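Local atomic coordinates of homoserine O-acetyltransferase (Bacillus anthracis str. 'Ames Ancestor', PDB entry 3I1I), a protein that probably catalyses transfer of an acetyl group from acetyl-CoA to the hydroxyl of L-homoserine, an entry step of methionine biosynthesis. Residues R23-Q28 / D123-T128; N93-Q98 / T107-I112; T18-R23 / T128-A133. All coordinates share one frame; numbering follows the deposited sequence.

Interaction 1. Residues R23-Q28 / D123-T128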
ATOM      1  N   ARG A  23      15.211   5.763 -26.202  1.00 29.71           N
ATOM      2  CA  ARG A  23      16.202   6.638 -25.577  1.00 29.94           C
ATOM      3  C   ARG A  23      17.629   6.022 -25.713  1.00 30.24           C
ATOM      4  O   ARG A  23      17.791   4.802 -25.575  1.00 30.45           O
ATOM      5  CB  ARG A  23      15.834   6.840 -24.116  1.00 30.44           C
ATOM      6  CG  ARG A  23      16.756   7.760 -23.342  1.00 30.72           C
ATOM      7  CD  ARG A  23      16.475   9.210 -23.632  1.00 31.94           C
ATOM      8  NE  ARG A  23      17.292  10.030 -22.740  1.00 33.28           N
ATOM      9  CZ  ARG A  23      17.000  10.309 -21.472  1.00 33.52           C
ATOM     10  NH1 ARG A  23      15.870   9.872 -20.910  1.00 31.39           N
ATOM     11  NH2 ARG A  23      17.854  11.032 -20.760  1.00 35.78           N
ATOM     12  N   THR A  24      18.645   6.852 -26.006  1.00 29.48           N
ATOM     13  CA  THR A  24      20.015   6.362 -26.139  1.00 28.98           C
ATOM     14  C   THR A  24      20.921   7.024 -25.109  1.00 28.87           C
ATOM     15  O   THR A  24      21.015   8.241 -25.081  1.00 30.19           O
ATOM     16  CB  THR A  24      20.563   6.535 -27.595  1.00 29.17           C
ATOM     17  OG1 THR A  24      19.729   5.793 -28.507  1.00 29.91           O
ATOM     18  CG2 THR A  24      22.000   6.020 -27.720  1.00 26.42           C
ATOM     19  N   ILE A  25      21.546   6.232 -24.233  1.00 27.55           N
ATOM     20  CA  ILE A  25      22.470   6.764 -23.247  1.00 26.84           C
ATOM     21  C   ILE A  25      23.598   5.746 -23.060  1.00 26.97           C
ATOM     22  O   ILE A  25      23.452   4.592 -23.447  1.00 26.89           O
ATOM     23  CB  ILE A  25      21.753   7.068 -21.873  1.00 27.10           C
ATOM     24  CG1 ILE A  25      21.071   5.806 -21.309  1.00 26.87           C
ATOM     25  CG2 ILE A  25      20.735   8.177 -22.021  1.00 23.95           C
ATOM     26  CD1 ILE A  25      20.827   5.819 -19.792  1.00 25.15           C
ATOM     27  N   PRO A  26      24.747   6.182 -22.531  1.00 26.81           N
ATOM     28  CA  PRO A  26      25.752   5.221 -22.063  1.00 26.25           C
ATOM     29  C   PRO A  26      25.257   4.407 -20.848  1.00 26.11           C
ATOM     30  O   PRO A  26      24.604   4.949 -19.946  1.00 24.44           O
ATOM     31  CB  PRO A  26      26.958   6.108 -21.642  1.00 25.87           C
ATOM     32  CG  PRO A  26      26.719   7.447 -22.246  1.00 26.27           C
ATOM     33  CD  PRO A  26      25.234   7.579 -22.484  1.00 27.15           C
ATOM     34  N   VAL A  27      25.629   3.136 -20.817  1.00 26.00           N
ATOM     35  CA  VAL A  27      25.279   2.248 -19.716  1.00 26.24           C
ATOM     36  C   VAL A  27      26.488   1.406 -19.302  1.00 26.98           C
ATOM     37  O   VAL A  27      27.384   1.166 -20.105  1.00 27.45           O
ATOM     38  CB  VAL A  27      24.134   1.284 -20.138  1.00 26.09           C
ATOM     39  CG1 VAL A  27      22.860   2.074 -20.551  1.00 25.01           C
ATOM     40  CG2 VAL A  27      24.589   0.430 -21.250  1.00 23.61           C
ATOM     41  N   GLN A  28      26.488   0.963 -18.052  1.00 27.04           N
ATOM     42  CA  GLN A  28      27.451  -0.011 -17.543  1.00 27.18           C
ATOM     43  C   GLN A  28      26.673  -1.084 -16.788  1.00 27.05           C
ATOM     44  O   GLN A  28      25.541  -0.873 -16.389  1.00 26.51           O
ATOM     45  CB  GLN A  28      28.439   0.638 -16.591  1.00 27.33           C
ATOM     46  CG  GLN A  28      27.739   1.434 -15.477  1.00 30.16           C
ATOM     47  CD  GLN A  28      28.675   2.028 -14.433  1.00 31.22           C
ATOM     48  OE1 GLN A  28      29.876   2.135 -14.648  1.00 32.17           O
ATOM     49  NE2 GLN A  28      28.109   2.387 -13.269  1.00 29.98           N
ATOM     50  N   ASP A 123      14.499  11.941 -14.989  1.00 28.24           N
ATOM     51  CA  ASP A 123      14.831  11.942 -16.406  1.00 27.84           C
ATOM     52  C   ASP A 123      15.396  10.588 -16.876  1.00 27.04           C
ATOM     53  O   ASP A 123      15.606  10.393 -18.075  1.00 25.62           O
ATOM     54  CB  ASP A 123      15.794  13.084 -16.757  1.00 28.28           C
ATOM     55  CG  ASP A 123      16.067  13.184 -18.269  1.00 30.21           C
ATOM     56  OD1 ASP A 123      15.093  13.228 -19.047  1.00 28.73           O
ATOM     57  OD2 ASP A 123      17.254  13.167 -18.677  1.00 34.44           O
ATOM     58  N   PHE A 124      15.631   9.635 -15.968  1.00 26.58           N
ATOM     59  CA  PHE A 124      16.079   8.322 -16.438  1.00 26.06           C
ATOM     60  C   PHE A 124      15.013   7.648 -17.298  1.00 25.69           C
ATOM     61  O   PHE A 124      13.828   7.770 -17.029  1.00 25.39           O
ATOM     62  CB  PHE A 124      16.491   7.403 -15.292  1.00 26.46           C
ATOM     63  CG  PHE A 124      17.321   6.242 -15.746  1.00 26.48           C
ATOM     64  CD1 PHE A 124      18.680   6.405 -15.973  1.00 27.28           C
ATOM     65  CD2 PHE A 124      16.740   5.016 -16.002  1.00 25.28           C
ATOM     66  CE1 PHE A 124      19.462   5.361 -16.419  1.00 27.88           C
ATOM     67  CE2 PHE A 124      17.508   3.955 -16.447  1.00 25.97           C
ATOM     68  CZ  PHE A 124      18.875   4.125 -16.670  1.00 27.63           C
ATOM     69  N   PRO A 125      15.427   6.943 -18.358  1.00 25.67           N
ATOM     70  CA  PRO A 125      14.392   6.349 -19.192  1.00 25.65           C
ATOM     71  C   PRO A 125      13.762   5.127 -18.559  1.00 25.33           C
ATOM     72  O   PRO A 125      14.406   4.419 -17.803  1.00 24.89           O
ATOM     73  CB  PRO A 125      15.141   5.919 -20.453  1.00 25.80           C
ATOM     74  CG  PRO A 125      16.548   5.757 -20.027  1.00 26.30           C
ATOM     75  CD  PRO A 125      16.772   6.761 -18.927  1.00 25.98           C
ATOM     76  N   VAL A 126      12.509   4.889 -18.901  1.00 24.72           N
ATOM     77  CA  VAL A 126      11.841   3.676 -18.537  1.00 24.05           C
ATOM     78  C   VAL A 126      12.555   2.514 -19.192  1.00 24.90           C
ATOM     79  O   VAL A 126      12.861   2.567 -20.432  1.00 25.68           O
ATOM     80  CB  VAL A 126      10.385   3.708 -18.994  1.00 24.20           C
ATOM     81  CG1 VAL A 126       9.737   2.342 -18.776  1.00 21.22           C
ATOM     82  CG2 VAL A 126       9.633   4.866 -18.257  1.00 22.47           C
ATOM     83  N   PHE A 127      12.825   1.488 -18.376  1.00 23.84           N
ATOM     84  CA  PHE A 127      13.376   0.247 -18.865  1.00 23.68           C
ATOM     85  C   PHE A 127      12.451  -0.937 -18.617  1.00 23.78           C
ATOM     86  O   PHE A 127      11.654  -0.927 -17.679  1.00 23.44           O
ATOM     87  CB  PHE A 127      14.758  -0.019 -18.232  1.00 23.72           C
ATOM     88  CG  PHE A 127      14.711  -0.711 -16.881  1.00 21.88           C
ATOM     89  CD1 PHE A 127      14.899  -2.072 -16.793  1.00 20.44           C
ATOM     90  CD2 PHE A 127      14.506   0.016 -15.711  1.00 21.49           C
ATOM     91  CE1 PHE A 127      14.885  -2.716 -15.576  1.00 22.73           C
ATOM     92  CE2 PHE A 127      14.472  -0.606 -14.476  1.00 20.30           C
ATOM     93  CZ  PHE A 127      14.656  -1.981 -14.399  1.00 22.16           C
ATOM     94  N   THR A 128      12.625  -1.965 -19.453  1.00 23.27           N
ATOM     95  CA  THR A 128      11.969  -3.237 -19.309  1.00 22.79           C
ATOM     96  C   THR A 128      13.010  -4.335 -19.137  1.00 22.99           C
ATOM     97  O   THR A 128      14.213  -4.116 -19.288  1.00 22.32           O
ATOM     98  CB  THR A 128      11.180  -3.576 -20.563  1.00 23.66           C
ATOM     99  OG1 THR A 128      12.088  -3.851 -21.653  1.00 22.09           O
ATOM    100  CG2 THR A 128      10.252  -2.427 -20.905  1.00 21.75           C
TER
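The guanidinium of Arg-23 holds Asp-123 at two points, the carbonyl oxygen and the carboxylate. NH1 donates to Asp-123 O at 2.9 Å in a nearly straight bond (169° at the hydrogen); the oxygen lies in the guanidinium plane, and the donor approaches almost along the C=O axis. NH2 makes a salt bridge with Asp-123 OD2 at 3.0 Å, but its hydrogen bond is bent (134°) and weak, and the carboxylate plane is turned 36° from the guanidinium. Arg-23 has CG anti to the backbone N and bends at chi2, which carries the chain across the Pro-125 ring before it reaches Asp-123. In that crossing Arg-23 CG lies 3.8 Å from Pro-125 CB.

The second patch is apolar and buried. Ile-25 holds CG1 in the crowded position between N and the carbonyl carbon, and its tip meets the Phe-124 ring, CD1 to CE1 at 3.7 Å. Pro-125 CD lies over one face of that ring, offset toward the rim. Tyr-120 meets the same ring edge-to-face, and Tyr-282 OH hydrogen-bonds to Phe-124 O.

The contact ties the start of strand 24-34, in the mixed central sheet of the alpha/beta hydrolase fold, to the extended loop that leads into helix 129-142. Through Ile-25 and Tyr-17 this strand pairs with strand 10-18, outermost of the sheet within this chain. Helix 277-289 covers the loop at Val-126 and Phe-127, and Val-126 also packs on Lys-253 of a second subunit.

Interaction 2. Residues N93-Q98 / T107-I112; sequences NLCNVQ and TGPKSI. With ACT (acetate ion), chain D.
Thr-107 O receives one short, nearly straight hydrogen bond across the contact, from Cys-95 N at 2.9 Å. The angle at the hydrogen is 169°, yet the donor stands 37° out of the carbonyl plane and so does not lie on a lone pair. Leu-94 CD2 closes on the same oxygen at 3.5 Å, its side chain running alongside that of Thr-107 and pointing the same way.

Two tight turns meet here, within the long excursion that follows strand 87-91 of the alpha/beta hydrolase fold. Residues 93-96 form a type II turn in which Cys-95 takes positive phi, and residues 108-111 form a type I turn. Cys-95 SG, anti to its carbonyl carbon, reaches over to Pro-109 CD at 3.9 Å and lies beside Gly-108. Ser-111 OG accepts from Gly-108 N at 3.0 Å, bracing the second turn from within, while Asn-96 OD1 accepts from Gln-98 N in an Asx turn.

Thr-107 OG1 accepts from Gln-28 N of strand 24-34; OXT of the acetate, an ion probably from the crystallisation liquor, lies 3.4 Å from OG1 and is at most a weak partner. Tyr-282 of helix 277-289 packs against both Cys-95 and Pro-109.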
ATOM      1  N   ASN A  93      21.273  -5.909 -12.874  1.00 22.91           N
ATOM      2  CA  ASN A  93      20.216  -5.312 -13.661  1.00 22.54           C
ATOM      3  C   ASN A  93      20.310  -3.785 -13.683  1.00 22.59           C
ATOM      4  O   ASN A  93      20.810  -3.159 -12.724  1.00 22.07           O
ATOM      5  CB  ASN A  93      18.868  -5.739 -13.094  1.00 22.26           C
ATOM      6  CG  ASN A  93      18.642  -7.205 -13.185  1.00 22.35           C
ATOM      7  OD1 ASN A  93      19.292  -7.900 -13.966  1.00 24.09           O
ATOM      8  ND2 ASN A  93      17.691  -7.708 -12.401  1.00 22.06           N
ATOM      9  N   LEU A  94      19.847  -3.181 -14.774  1.00 22.55           N
ATOM     10  CA  LEU A  94      19.596  -1.719 -14.791  1.00 23.70           C
ATOM     11  C   LEU A  94      18.759  -1.234 -13.549  1.00 23.09           C
ATOM     12  O   LEU A  94      17.912  -1.977 -13.028  1.00 22.16           O
ATOM     13  CB  LEU A  94      18.811  -1.330 -16.054  1.00 24.45           C
ATOM     14  CG  LEU A  94      19.470  -1.171 -17.429  1.00 26.41           C
ATOM     15  CD1 LEU A  94      18.346  -1.058 -18.478  1.00 25.99           C
ATOM     16  CD2 LEU A  94      20.392   0.074 -17.436  1.00 25.16           C
ATOM     17  N   CYS A  95      19.010  -0.005 -13.115  1.00 22.46           N
ATOM     18  CA  CYS A  95      18.371   0.568 -11.942  1.00 23.12           C
ATOM     19  C   CYS A  95      18.430  -0.330 -10.695  1.00 24.03           C
ATOM     20  O   CYS A  95      17.476  -0.354  -9.892  1.00 22.95           O
ATOM     21  CB  CYS A  95      16.923   0.890 -12.245  1.00 23.50           C
ATOM     22  SG  CYS A  95      16.745   1.995 -13.643  1.00 23.29           S
ATOM     23  N   ASN A  96      19.551  -1.043 -10.521  1.00 24.35           N
ATOM     24  CA  ASN A  96      19.691  -1.927  -9.387  1.00 25.26           C
ATOM     25  C   ASN A  96      19.375  -1.119  -8.142  1.00 26.24           C
ATOM     26  O   ASN A  96      19.857   0.008  -8.007  1.00 27.18           O
ATOM     27  CB  ASN A  96      21.096  -2.515  -9.307  1.00 24.23           C
ATOM     28  CG  ASN A  96      21.197  -3.606  -8.265  1.00 24.93           C
ATOM     29  OD1 ASN A  96      21.293  -3.326  -7.072  1.00 21.98           O
ATOM     30  ND2 ASN A  96      21.197  -4.866  -8.710  1.00 24.21           N
ATOM     31  N   VAL A  97      18.563  -1.668  -7.251  1.00 27.24           N
ATOM     32  CA  VAL A  97      18.091  -0.889  -6.104  1.00 28.87           C
ATOM     33  C   VAL A  97      19.165  -0.702  -5.041  1.00 30.84           C
ATOM     34  O   VAL A  97      19.183   0.321  -4.341  1.00 31.73           O
ATOM     35  CB  VAL A  97      16.803  -1.481  -5.466  1.00 28.73           C
ATOM     36  CG1 VAL A  97      15.749  -1.651  -6.531  1.00 27.36           C
ATOM     37  CG2 VAL A  97      17.094  -2.799  -4.743  1.00 27.05           C
ATOM     38  N   GLN A  98      20.062  -1.673  -4.924  1.00 33.05           N
ATOM     39  CA  GLN A  98      21.138  -1.629  -3.929  1.00 34.83           C
ATOM     40  C   GLN A  98      22.254  -0.772  -4.428  1.00 36.54           C
ATOM     41  O   GLN A  98      23.408  -1.221  -4.475  1.00 36.00           O
ATOM     42  CB  GLN A  98      21.714  -3.010  -3.699  1.00 34.44           C
ATOM     43  CG  GLN A  98      20.774  -3.956  -3.074  1.00 34.45           C
ATOM     44  CD  GLN A  98      21.500  -5.202  -2.643  1.00 36.45           C
ATOM     45  OE1 GLN A  98      22.543  -5.122  -1.963  1.00 36.39           O
ATOM     46  NE2 GLN A  98      20.968  -6.376  -3.033  1.00 38.20           N
ATOM     47  N   THR A 107      23.418   1.203 -14.150  1.00 25.70           N
ATOM     48  CA  THR A 107      23.008   2.516 -14.629  1.00 26.30           C
ATOM     49  C   THR A 107      21.554   2.756 -14.271  1.00 25.78           C
ATOM     50  O   THR A 107      20.718   1.905 -14.497  1.00 25.02           O
ATOM     51  CB  THR A 107      23.195   2.653 -16.150  1.00 26.64           C
ATOM     52  OG1 THR A 107      24.539   2.294 -16.470  1.00 28.23           O
ATOM     53  CG2 THR A 107      22.917   4.091 -16.607  1.00 25.57           C
ATOM     54  N   GLY A 108      21.282   3.917 -13.688  1.00 26.14           N
ATOM     55  CA  GLY A 108      19.973   4.242 -13.143  1.00 25.85           C
ATOM     56  C   GLY A 108      19.847   5.707 -12.732  1.00 26.24           C
ATOM     57  O   GLY A 108      20.692   6.547 -13.097  1.00 25.17           O
ATOM     58  N   PRO A 109      18.783   6.032 -11.978  1.00 26.33           N
ATOM     59  CA  PRO A 109      18.505   7.400 -11.622  1.00 26.73           C
ATOM     60  C   PRO A 109      19.570   8.061 -10.761  1.00 27.01           C
ATOM     61  O   PRO A 109      19.642   9.290 -10.744  1.00 26.40           O
ATOM     62  CB  PRO A 109      17.172   7.323 -10.854  1.00 27.40           C
ATOM     63  CG  PRO A 109      16.649   5.971 -11.057  1.00 27.17           C
ATOM     64  CD  PRO A 109      17.764   5.101 -11.468  1.00 26.65           C
ATOM     65  N   LYS A 110      20.371   7.279 -10.045  1.00 27.74           N
ATOM     66  CA  LYS A 110      21.502   7.854  -9.334  1.00 29.04           C
ATOM     67  C   LYS A 110      22.698   8.150 -10.213  1.00 29.31           C
ATOM     68  O   LYS A 110      23.616   8.860  -9.768  1.00 30.86           O
ATOM     69  CB  LYS A 110      21.971   6.960  -8.188  1.00 29.45           C
ATOM     70  CG  LYS A 110      21.204   7.117  -6.878  1.00 32.82           C
ATOM     71  CD  LYS A 110      21.264   8.568  -6.305  1.00 37.24           C
ATOM     72  CE  LYS A 110      20.012   8.921  -5.442  1.00 39.56           C
ATOM     73  NZ  LYS A 110      19.593  10.393  -5.436  1.00 40.33           N
ATOM     74  N   SER A 111      22.735   7.606 -11.424  1.00 29.25           N
ATOM     75  CA  SER A 111      23.894   7.780 -12.287  1.00 29.69           C
ATOM     76  C   SER A 111      23.969   9.226 -12.779  1.00 31.08           C
ATOM     77  O   SER A 111      22.939   9.915 -12.886  1.00 30.55           O
ATOM     78  CB  SER A 111      23.850   6.788 -13.466  1.00 29.84           C
ATOM     79  OG  SER A 111      23.824   5.440 -12.998  1.00 28.51           O
ATOM     80  N   ILE A 112      25.190   9.695 -13.058  1.00 32.25           N
ATOM     81  CA  ILE A 112      25.387  11.044 -13.579  1.00 32.91           C
ATOM     82  C   ILE A 112      25.074  11.055 -15.069  1.00 34.25           C
ATOM     83  O   ILE A 112      25.585  10.247 -15.818  1.00 33.80           O
ATOM     84  CB  ILE A 112      26.851  11.534 -13.405  1.00 33.07           C
ATOM     85  CG1 ILE A 112      27.302  11.432 -11.936  1.00 33.23           C
ATOM     86  CG2 ILE A 112      27.012  12.951 -13.965  1.00 30.93           C
ATOM     87  CD1 ILE A 112      26.486  12.250 -10.937  1.00 32.54           C
TER
HETATM   88  C   ACT D 503      27.077   5.522 -16.610  1.00 60.56           C
HETATM   89  O   ACT D 503      26.591   6.659 -16.876  1.00 60.32           O
HETATM   90  OXT ACT D 503      26.569   4.945 -15.610  1.00 60.21           O
HETATM   91  CH3 ACT D 503      28.185   4.892 -17.425  1.00 59.83           C

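Interaction 3. Residues T18-R23 / T128-A133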
ATOM      1  N   THR A  18      20.710   1.843 -26.930  1.00 29.84           N
ATOM      2  CA  THR A  18      19.371   2.315 -27.234  1.00 30.18           C
ATOM      3  C   THR A  18      18.306   1.442 -26.578  1.00 30.49           C
ATOM      4  O   THR A  18      18.180   0.250 -26.863  1.00 30.84           O
ATOM      5  CB  THR A  18      19.146   2.398 -28.747  1.00 30.26           C
ATOM      6  OG1 THR A  18      20.123   3.300 -29.297  1.00 28.47           O
ATOM      7  CG2 THR A  18      17.718   2.898 -29.070  1.00 28.56           C
ATOM      8  N   PHE A  19      17.549   2.058 -25.690  1.00 30.56           N
ATOM      9  CA  PHE A  19      16.486   1.376 -24.951  1.00 30.29           C
ATOM     10  C   PHE A  19      15.304   1.088 -25.890  1.00 30.57           C
ATOM     11  O   PHE A  19      15.133   1.740 -26.967  1.00 30.15           O
ATOM     12  CB  PHE A  19      16.010   2.247 -23.772  1.00 30.24           C
ATOM     13  CG  PHE A  19      16.956   2.285 -22.605  1.00 28.15           C
ATOM     14  CD1 PHE A  19      16.595   1.720 -21.399  1.00 27.40           C
ATOM     15  CD2 PHE A  19      18.205   2.901 -22.706  1.00 29.31           C
ATOM     16  CE1 PHE A  19      17.463   1.763 -20.295  1.00 26.82           C
ATOM     17  CE2 PHE A  19      19.086   2.961 -21.605  1.00 28.09           C
ATOM     18  CZ  PHE A  19      18.717   2.372 -20.406  1.00 27.07           C
ATOM     19  N   GLU A  20      14.467   0.146 -25.466  1.00 30.51           N
ATOM     20  CA  GLU A  20      13.306  -0.250 -26.245  0.50 31.14           C
ATOM     21  C   GLU A  20      12.378   0.937 -26.550  1.00 31.22           C
ATOM     22  O   GLU A  20      11.712   0.961 -27.584  1.00 30.91           O
ATOM     23  CB  GLU A  20      12.557  -1.374 -25.524  0.50 31.55           C
ATOM     24  CG  GLU A  20      13.312  -2.732 -25.578  0.50 33.71           C
ATOM     25  CD  GLU A  20      13.424  -3.299 -27.013  0.50 36.08           C
ATOM     26  OE1 GLU A  20      12.467  -3.095 -27.808  0.50 37.13           O
ATOM     27  OE2 GLU A  20      14.458  -3.953 -27.344  0.50 36.37           O
ATOM     28  N   ASN A  21      12.343   1.937 -25.656  1.00 31.15           N
ATOM     29  CA  ASN A  21      11.553   3.153 -25.925  1.00 30.93           C
ATOM     30  C   ASN A  21      12.289   4.191 -26.754  1.00 30.86           C
ATOM     31  O   ASN A  21      11.784   5.288 -26.969  1.00 30.83           O
ATOM     32  CB  ASN A  21      11.007   3.800 -24.641  1.00 30.71           C
ATOM     33  CG  ASN A  21      12.100   4.268 -23.704  1.00 31.54           C
ATOM     34  OD1 ASN A  21      13.204   4.598 -24.123  1.00 29.79           O
ATOM     35  ND2 ASN A  21      11.782   4.298 -22.404  1.00 33.31           N
ATOM     36  N   GLY A  22      13.490   3.867 -27.206  1.00 30.99           N
ATOM     37  CA  GLY A  22      14.173   4.722 -28.141  1.00 30.14           C
ATOM     38  C   GLY A  22      15.156   5.658 -27.520  1.00 30.19           C
ATOM     39  O   GLY A  22      15.880   6.310 -28.245  1.00 31.05           O
ATOM     40  N   ARG A  23      15.211   5.763 -26.202  1.00 29.71           N
ATOM     41  CA  ARG A  23      16.202   6.638 -25.577  1.00 29.94           C
ATOM     42  C   ARG A  23      17.629   6.022 -25.713  1.00 30.24           C
ATOM     43  O   ARG A  23      17.791   4.802 -25.575  1.00 30.45           O
ATOM     44  CB  ARG A  23      15.834   6.840 -24.116  1.00 30.44           C
ATOM     45  CG  ARG A  23      16.756   7.760 -23.342  1.00 30.72           C
ATOM     46  CD  ARG A  23      16.475   9.210 -23.632  1.00 31.94           C
ATOM     47  NE  ARG A  23      17.292  10.030 -22.740  1.00 33.28           N
ATOM     48  CZ  ARG A  23      17.000  10.309 -21.472  1.00 33.52           C
ATOM     49  NH1 ARG A  23      15.870   9.872 -20.910  1.00 31.39           N
ATOM     50  NH2 ARG A  23      17.854  11.032 -20.760  1.00 35.78           N
ATOM     51  N   THR A 128      12.625  -1.965 -19.453  1.00 23.27           N
ATOM     52  CA  THR A 128      11.969  -3.237 -19.309  1.00 22.79           C
ATOM     53  C   THR A 128      13.010  -4.335 -19.137  1.00 22.99           C
ATOM     54  O   THR A 128      14.213  -4.116 -19.288  1.00 22.32           O
ATOM     55  CB  THR A 128      11.180  -3.576 -20.563  1.00 23.66           C
ATOM     56  OG1 THR A 128      12.088  -3.851 -21.653  1.00 22.09           O
ATOM     57  CG2 THR A 128      10.252  -2.427 -20.905  1.00 21.75           C
ATOM     58  N   PHE A 129      12.546  -5.530 -18.836  1.00 22.86           N
ATOM     59  CA  PHE A 129      13.447  -6.656 -18.699  1.00 23.12           C
ATOM     60  C   PHE A 129      13.941  -7.138 -20.024  1.00 23.29           C
ATOM     61  O   PHE A 129      14.901  -7.879 -20.085  1.00 23.43           O
ATOM     62  CB  PHE A 129      12.822  -7.769 -17.844  1.00 23.10           C
ATOM     63  CG  PHE A 129      12.656  -7.349 -16.390  1.00 23.44           C
ATOM     64  CD1 PHE A 129      13.775  -6.982 -15.629  1.00 22.81           C
ATOM     65  CD2 PHE A 129      11.403  -7.251 -15.811  1.00 25.08           C
ATOM     66  CE1 PHE A 129      13.645  -6.538 -14.320  1.00 22.30           C
ATOM     67  CE2 PHE A 129      11.272  -6.803 -14.497  1.00 25.06           C
ATOM     68  CZ  PHE A 129      12.402  -6.435 -13.756  1.00 22.66           C
ATOM     69  N   LEU A 130      13.325  -6.676 -21.107  1.00 24.02           N
ATOM     70  CA  LEU A 130      13.895  -6.906 -22.426  1.00 23.55           C
ATOM     71  C   LEU A 130      15.162  -6.046 -22.615  1.00 23.20           C
ATOM     72  O   LEU A 130      16.167  -6.537 -23.173  1.00 23.52           O
ATOM     73  CB  LEU A 130      12.881  -6.684 -23.511  1.00 23.06           C
ATOM     74  CG  LEU A 130      13.377  -6.782 -24.952  1.00 23.95           C
ATOM     75  CD1 LEU A 130      14.190  -8.046 -25.188  1.00 20.59           C
ATOM     76  CD2 LEU A 130      12.134  -6.673 -25.902  1.00 20.63           C
ATOM     77  N   ASP A 131      15.150  -4.811 -22.107  1.00 22.47           N
ATOM     78  CA  ASP A 131      16.371  -3.976 -22.137  1.00 22.07           C
ATOM     79  C   ASP A 131      17.531  -4.666 -21.445  1.00 22.41           C
ATOM     80  O   ASP A 131      18.640  -4.670 -21.975  1.00 22.53           O
ATOM     81  CB  ASP A 131      16.143  -2.624 -21.510  1.00 21.98           C
ATOM     82  CG  ASP A 131      15.274  -1.730 -22.373  1.00 22.40           C
ATOM     83  OD1 ASP A 131      15.632  -1.571 -23.551  1.00 25.34           O
ATOM     84  OD2 ASP A 131      14.242  -1.196 -21.892  1.00 22.14           O
ATOM     85  N   VAL A 132      17.257  -5.322 -20.311  1.00 21.63           N
ATOM     86  CA  VAL A 132      18.290  -6.032 -19.591  1.00 21.25           C
ATOM     87  C   VAL A 132      18.842  -7.237 -20.415  1.00 22.14           C
ATOM     88  O   VAL A 132      20.061  -7.454 -20.479  1.00 22.23           O
ATOM     89  CB  VAL A 132      17.835  -6.445 -18.167  1.00 21.44           C
ATOM     90  CG1 VAL A 132      18.850  -7.391 -17.525  1.00 17.68           C
ATOM     91  CG2 VAL A 132      17.573  -5.168 -17.273  1.00 19.76           C
ATOM     92  N   ALA A 133      17.946  -7.975 -21.052  1.00 21.95           N
ATOM     93  CA  ALA A 133      18.304  -9.087 -21.902  1.00 22.18           C
ATOM     94  C   ALA A 133      19.157  -8.579 -23.105  1.00 23.20           C
ATOM     95  O   ALA A 133      20.142  -9.211 -23.476  1.00 23.34           O
ATOM     96  CB  ALA A 133      17.023  -9.813 -22.376  1.00 20.54           C
TER
HETATM   97  O   HOH W   1      12.837   1.045 -22.578  1.00 27.75           O
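A capping box starts helix 129-142, and its acidic member also holds the turn of the hairpin formed by strands 10-18 and 24-34. Thr-128 is the N-cap: its OG1 accepts from Asp-131 N at 3.2 Å and, weakly, from Leu-130 N. In return Asp-131 OD2 accepts from Thr-128 N at 3.0 Å on its anti lone pair.

The other carboxylate oxygen turns to the hairpin. Asp-131 OD1 accepts from Glu-20 N at 2.8 Å through its syn lone pair, and Tyr-17 OH binds it too. OD2 takes a further bond from a water, 2.7 Å away, which in turn accepts from Asn-21 N and lies in the plane of the Phe-19 ring, at its edge. Four partners thus grip the carboxylate, and with the helix N-terminus beside it they would probably stabilise its charged form.

Phe-19 crosses Asp-131 at about a right angle, CD1 to OD2 at 3.8 Å. Glu-20, in one of its two deposited conformers, slides past Asp-131 in the opposite direction, CG 3.3 Å from OD1, and bends at chi2 (-65°) so that its CD lies 3.8 Å from Leu-130 CD2. The two carboxylates stay apart, Glu-20 OE2 4.6 Å from Asp-131 OD1, and OE2 makes a salt bridge with Arg-134, one turn after Leu-130.

The type I turn 19-22 thus sits on the first turn of the helix. Phe-19 packs between Asp-131 of the helix and Ile-25 and Val-27 of strand 24-34, while Phe-129 and Ala-133 face helix 156-167. Tyr-251 of a second subunit packs on Thr-128.

In the fold
Along the chain the three contacts are nested: interaction 2 lies inside the loop closed by interaction 1, which lies inside that of interaction 3. Interactions 1 and 3, which share Arg-23 and Thr-128, have centres about 7 Å apart and are joined by Thr-24 OG1 and Thr-18 OG1 at 2.6 Å. Interaction 2 lies about 10 Å from interaction 1, centre to centre, where Phe-124 CE2 approaches Cys-95 SG to 3.5 Å, and about 14 Å from interaction 3, where Leu-94 CD1 meets Phe-19 CE1 at 3.5 Å. Toward the probable active site, Phe-129 of segment 128-133 packs on Ala-156, next to the likely nucleophile Ser-155.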